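Local atomic coordinates of NDP-N-acetyl-D-galactosaminuronic acid dehydrogenase (Methanosarcina mazei Go1, PDB entry 3G79), a protein that probably oxidises UDP-N-acetyl-alpha-D-mannosamine to UDP-N-acetyl-alpha-D-mannosaminouronate, using two molecules of NAD+. Residues A[191-203]-A[214-228]. Sequence-based numbering, arbitrary orientation.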
# COMPACT_ATOMS: atom_id res chain seq x y z
N ASN A 191 16.53 19.39 -1.56
CA ASN A 191 15.36 18.86 -0.84
C ASN A 191 14.38 19.99 -0.51
O ASN A 191 13.21 19.93 -0.88
CB ASN A 191 15.78 18.12 0.44
CG ASN A 191 16.38 16.74 0.17
OD1 ASN A 191 16.75 16.05 1.10
ND2 ASN A 191 16.45 16.34 -1.10
N ILE A 192 14.86 21.03 0.17
CA ILE A 192 14.03 22.18 0.49
C ILE A 192 13.41 22.79 -0.78
O ILE A 192 12.25 23.18 -0.76
CB ILE A 192 14.82 23.25 1.26
CG1 ILE A 192 15.52 22.64 2.49
CG2 ILE A 192 13.92 24.46 1.59
CD1 ILE A 192 16.35 23.59 3.25
N ARG A 193 14.19 22.87 -1.86
CA ARG A 193 13.74 23.49 -3.12
C ARG A 193 12.84 22.61 -3.97
O ARG A 193 11.94 23.12 -4.60
CB ARG A 193 14.94 23.85 -4.00
CG ARG A 193 15.77 25.02 -3.53
CD ARG A 193 17.09 25.15 -4.32
NE ARG A 193 17.63 26.50 -4.18
CZ ARG A 193 18.92 26.81 -4.18
NH1 ARG A 193 19.84 25.87 -4.31
NH2 ARG A 193 19.30 28.08 -4.07
N GLU A 194 13.11 21.31 -4.04
CA GLU A 194 12.42 20.42 -5.00
C GLU A 194 11.31 19.57 -4.37
O GLU A 194 10.32 19.20 -5.02
CB GLU A 194 13.42 19.58 -5.79
CG GLU A 194 14.44 20.45 -6.59
CD GLU A 194 15.69 19.73 -7.07
OE1 GLU A 194 15.79 18.51 -6.87
OE2 GLU A 194 16.59 20.40 -7.65
N HIS A 195 11.44 19.28 -3.08
CA HIS A 195 10.40 18.60 -2.35
C HIS A 195 9.17 19.51 -2.16
O HIS A 195 9.29 20.66 -1.74
CB HIS A 195 10.94 18.17 -0.99
CG HIS A 195 11.90 17.01 -1.04
ND1 HIS A 195 12.40 16.48 -2.22
CD2 HIS A 195 12.43 16.26 -0.04
CE1 HIS A 195 13.19 15.46 -1.94
NE2 HIS A 195 13.23 15.31 -0.62
N ASP A 196 7.99 19.00 -2.49
CA ASP A 196 6.74 19.69 -2.15
C ASP A 196 6.78 19.91 -0.67
O ASP A 196 7.39 19.14 0.05
CB ASP A 196 5.53 18.83 -2.50
CG ASP A 196 5.31 18.70 -4.00
OD1 ASP A 196 4.68 17.72 -4.40
OD2 ASP A 196 5.77 19.57 -4.78
N ARG A 197 6.17 21.00 -0.21
CA ARG A 197 6.33 21.46 1.16
C ARG A 197 4.95 21.50 1.79
O ARG A 197 4.07 22.26 1.34
CB ARG A 197 6.98 22.85 1.14
CG ARG A 197 7.42 23.46 2.50
CD ARG A 197 8.51 22.61 3.11
NE ARG A 197 8.72 22.94 4.50
CZ ARG A 197 9.60 23.85 4.95
NH1 ARG A 197 10.38 24.48 4.11
NH2 ARG A 197 9.68 24.10 6.26
N ILE A 198 4.74 20.67 2.81
CA ILE A 198 3.46 20.69 3.54
C ILE A 198 3.42 21.97 4.42
O ILE A 198 4.36 22.25 5.19
CB ILE A 198 3.35 19.47 4.45
CG1 ILE A 198 3.68 18.16 3.69
CG2 ILE A 198 2.08 19.45 5.23
CD1 ILE A 198 2.89 17.86 2.46
N VAL A 199 2.36 22.76 4.30
CA VAL A 199 2.28 23.99 5.10
C VAL A 199 0.89 24.03 5.64
O VAL A 199 -0.06 24.08 4.85
CB VAL A 199 2.59 25.27 4.27
CG1 VAL A 199 2.29 26.56 5.06
CG2 VAL A 199 4.04 25.27 3.84
N GLY A 200 0.76 23.97 6.95
CA GLY A 200 -0.55 23.94 7.57
C GLY A 200 -0.72 24.99 8.64
O GLY A 200 0.07 25.04 9.61
N GLY A 201 -1.74 25.85 8.46
CA GLY A 201 -1.95 26.96 9.41
C GLY A 201 -3.04 26.54 10.35
O GLY A 201 -3.79 25.61 10.04
N ILE A 202 -3.13 27.21 11.49
CA ILE A 202 -4.19 26.93 12.47
C ILE A 202 -5.59 27.43 12.05
O ILE A 202 -6.60 27.11 12.69
CB ILE A 202 -3.83 27.48 13.87
CG1 ILE A 202 -3.79 29.00 13.87
CG2 ILE A 202 -2.52 26.90 14.34
CD1 ILE A 202 -3.61 29.61 15.27
N ASP A 203 -5.61 28.26 11.00
CA ASP A 203 -6.80 28.77 10.35
C ASP A 203 -6.35 29.16 8.97
O ASP A 203 -5.13 29.17 8.71
CB ASP A 203 -7.41 29.98 11.07
CG ASP A 203 -6.37 30.93 11.65
OD1 ASP A 203 -6.70 31.53 12.68
OD2 ASP A 203 -5.26 31.13 11.10
N TYR A 214 6.77 30.49 2.07
CA TYR A 214 7.49 29.37 1.42
C TYR A 214 7.48 29.27 -0.11
O TYR A 214 8.32 28.59 -0.67
CB TYR A 214 7.09 28.02 2.05
CG TYR A 214 7.53 27.90 3.49
CD1 TYR A 214 8.86 27.56 3.82
CD2 TYR A 214 6.64 28.13 4.53
CE1 TYR A 214 9.28 27.47 5.14
CE2 TYR A 214 7.07 28.03 5.86
CZ TYR A 214 8.38 27.70 6.15
OH TYR A 214 8.80 27.64 7.49
N SER A 215 6.54 29.91 -0.79
CA SER A 215 6.50 29.84 -2.26
C SER A 215 7.80 30.35 -2.90
O SER A 215 8.29 29.72 -3.83
CB SER A 215 5.28 30.57 -2.84
OG SER A 215 4.12 29.74 -2.80
N PRO A 216 8.40 31.46 -2.39
CA PRO A 216 9.55 31.97 -3.13
C PRO A 216 10.84 31.15 -3.11
O PRO A 216 11.69 31.34 -3.97
CB PRO A 216 9.78 33.36 -2.53
CG PRO A 216 8.47 33.74 -2.00
CD PRO A 216 7.85 32.47 -1.48
N VAL A 217 11.03 30.24 -2.18
CA VAL A 217 12.25 29.41 -2.23
C VAL A 217 12.03 28.12 -3.02
O VAL A 217 12.97 27.42 -3.38
CB VAL A 217 12.79 29.09 -0.80
CG1 VAL A 217 12.75 30.34 0.10
CG2 VAL A 217 12.00 27.95 -0.16
N LEU A 218 10.77 27.77 -3.27
CA LEU A 218 10.52 26.57 -4.06
C LEU A 218 10.86 26.79 -5.52
O LEU A 218 10.52 27.81 -6.09
CB LEU A 218 9.05 26.16 -3.95
CG LEU A 218 8.67 25.73 -2.54
CD1 LEU A 218 7.16 25.74 -2.38
CD2 LEU A 218 9.28 24.41 -2.21
N THR A 219 11.54 25.83 -6.12
CA THR A 219 11.87 25.88 -7.53
C THR A 219 11.52 24.51 -8.04
O THR A 219 12.39 23.68 -8.08
CB THR A 219 13.38 25.88 -7.74
OG1 THR A 219 13.88 24.58 -7.45
CG2 THR A 219 14.11 26.87 -6.86
N VAL A 220 10.29 24.21 -8.40
CA VAL A 220 10.02 22.82 -8.78
C VAL A 220 9.19 22.15 -7.74
O VAL A 220 8.22 21.47 -8.08
CB VAL A 220 11.30 21.97 -8.97
CG1 VAL A 220 11.05 20.52 -8.62
CG2 VAL A 220 11.75 22.00 -10.42
N GLY A 221 9.59 22.28 -6.48
CA GLY A 221 8.73 21.85 -5.39
C GLY A 221 7.46 22.69 -5.42
O GLY A 221 7.45 23.80 -5.95
N GLN A 222 6.38 22.15 -4.88
CA GLN A 222 5.17 22.97 -4.70
C GLN A 222 4.69 22.88 -3.26
O GLN A 222 4.90 21.87 -2.57
CB GLN A 222 4.02 22.47 -5.57
CG GLN A 222 4.20 22.48 -7.08
CD GLN A 222 2.86 22.27 -7.80
OE1 GLN A 222 2.35 23.18 -8.47
NE2 GLN A 222 2.25 21.09 -7.60
N VAL A 223 4.02 23.94 -2.84
CA VAL A 223 3.44 24.04 -1.52
C VAL A 223 2.15 23.24 -1.47
O VAL A 223 1.34 23.26 -2.40
CB VAL A 223 3.24 25.54 -1.15
CG1 VAL A 223 2.18 25.71 -0.13
CG2 VAL A 223 4.50 26.09 -0.63
N ILE A 224 1.97 22.47 -0.39
CA ILE A 224 0.72 21.70 -0.20
C ILE A 224 0.07 22.28 1.04
O ILE A 224 0.55 22.04 2.16
CB ILE A 224 0.97 20.19 -0.04
CG1 ILE A 224 1.74 19.64 -1.25
CG2 ILE A 224 -0.38 19.44 0.16
CD1 ILE A 224 1.46 18.14 -1.55
N PRO A 225 -0.99 23.09 0.85
CA PRO A 225 -1.58 23.86 1.97
C PRO A 225 -2.70 23.07 2.66
O PRO A 225 -3.52 22.40 1.98
CB PRO A 225 -2.14 25.11 1.28
CG PRO A 225 -2.58 24.57 -0.16
CD PRO A 225 -1.74 23.29 -0.42
N MET A 226 -2.71 23.12 4.00
CA MET A 226 -3.72 22.43 4.82
C MET A 226 -3.79 23.02 6.27
O MET A 226 -3.19 24.06 6.55
CB MET A 226 -3.45 20.92 4.83
CG MET A 226 -2.06 20.45 5.37
SD MET A 226 -1.55 18.70 5.30
CE MET A 226 -1.18 18.58 3.55
N SER A 227 -4.49 22.36 7.18
CA SER A 227 -4.53 22.79 8.57
C SER A 227 -3.22 22.40 9.22
O SER A 227 -2.56 21.48 8.75
CB SER A 227 -5.70 22.12 9.31
OG SER A 227 -5.41 20.75 9.49
N ALA A 228 -2.82 23.08 10.27
CA ALA A 228 -1.61 22.70 11.04
C ALA A 228 -1.65 21.24 11.51
O ALA A 228 -0.65 20.48 11.37
CB ALA A 228 -1.46 23.61 12.23
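Arg-197 pairs with Val-223 at the start of two parallel strands, 197-201 and 223-227, whose axes approach to 4.3 Å at an angle of 31°. The backbone bonds alternate in parallel fashion: Arg-197 O accepts from Ile-224 N (2.7 Å), Ile-224 O from Val-199 N, and Val-199 O from Met-226 N. Ahead of the strands, at the end of helix 188-194, Arg-193 O takes two donors, Thr-219 N and Gly-221 N, each at 3.1 Å.

Asp-196 OD2 accepts from Gln-222 N at 2.7 Å, on the anti side of the carboxylate. An alanine here would remove that acceptor and is likely to leave Gln-222 N without its mate and the turn into strand 223-227 less firmly held.

The CD1 side of the Tyr-214 ring comes over one face of the Arg-197 guanidinium, with Arg-197 NH1 3.3 Å from Tyr-214 CE1. The two planes are steeply inclined, 58° apart. Arg-197 CG stands anti to the backbone N (chi1 -172°), and a bend at chi2 brings the guanidinium to the ring. Glu-146 ties the pair together, forming a salt bridge with Arg-197 NH2 and a hydrogen bond with Tyr-214 OH. Arg-197 also donates from NH2 to Ala-179 O and from NE to Pro-180 O. Val-199 CG2 meets the same ring at CD2 (3.9 Å). On the other face of the sheet, Ile-198 runs alongside Ile-224, CD1 to CB 3.9 Å, and its CG2 touches Met-226 SD at 3.7 Å. The second subunit packs on this face, with its Gly-269 against Ile-198.

Together with helix 204-214, the strands form a beta-alpha-beta unit at one edge of the Rossmann-type NAD-binding domain's sheet.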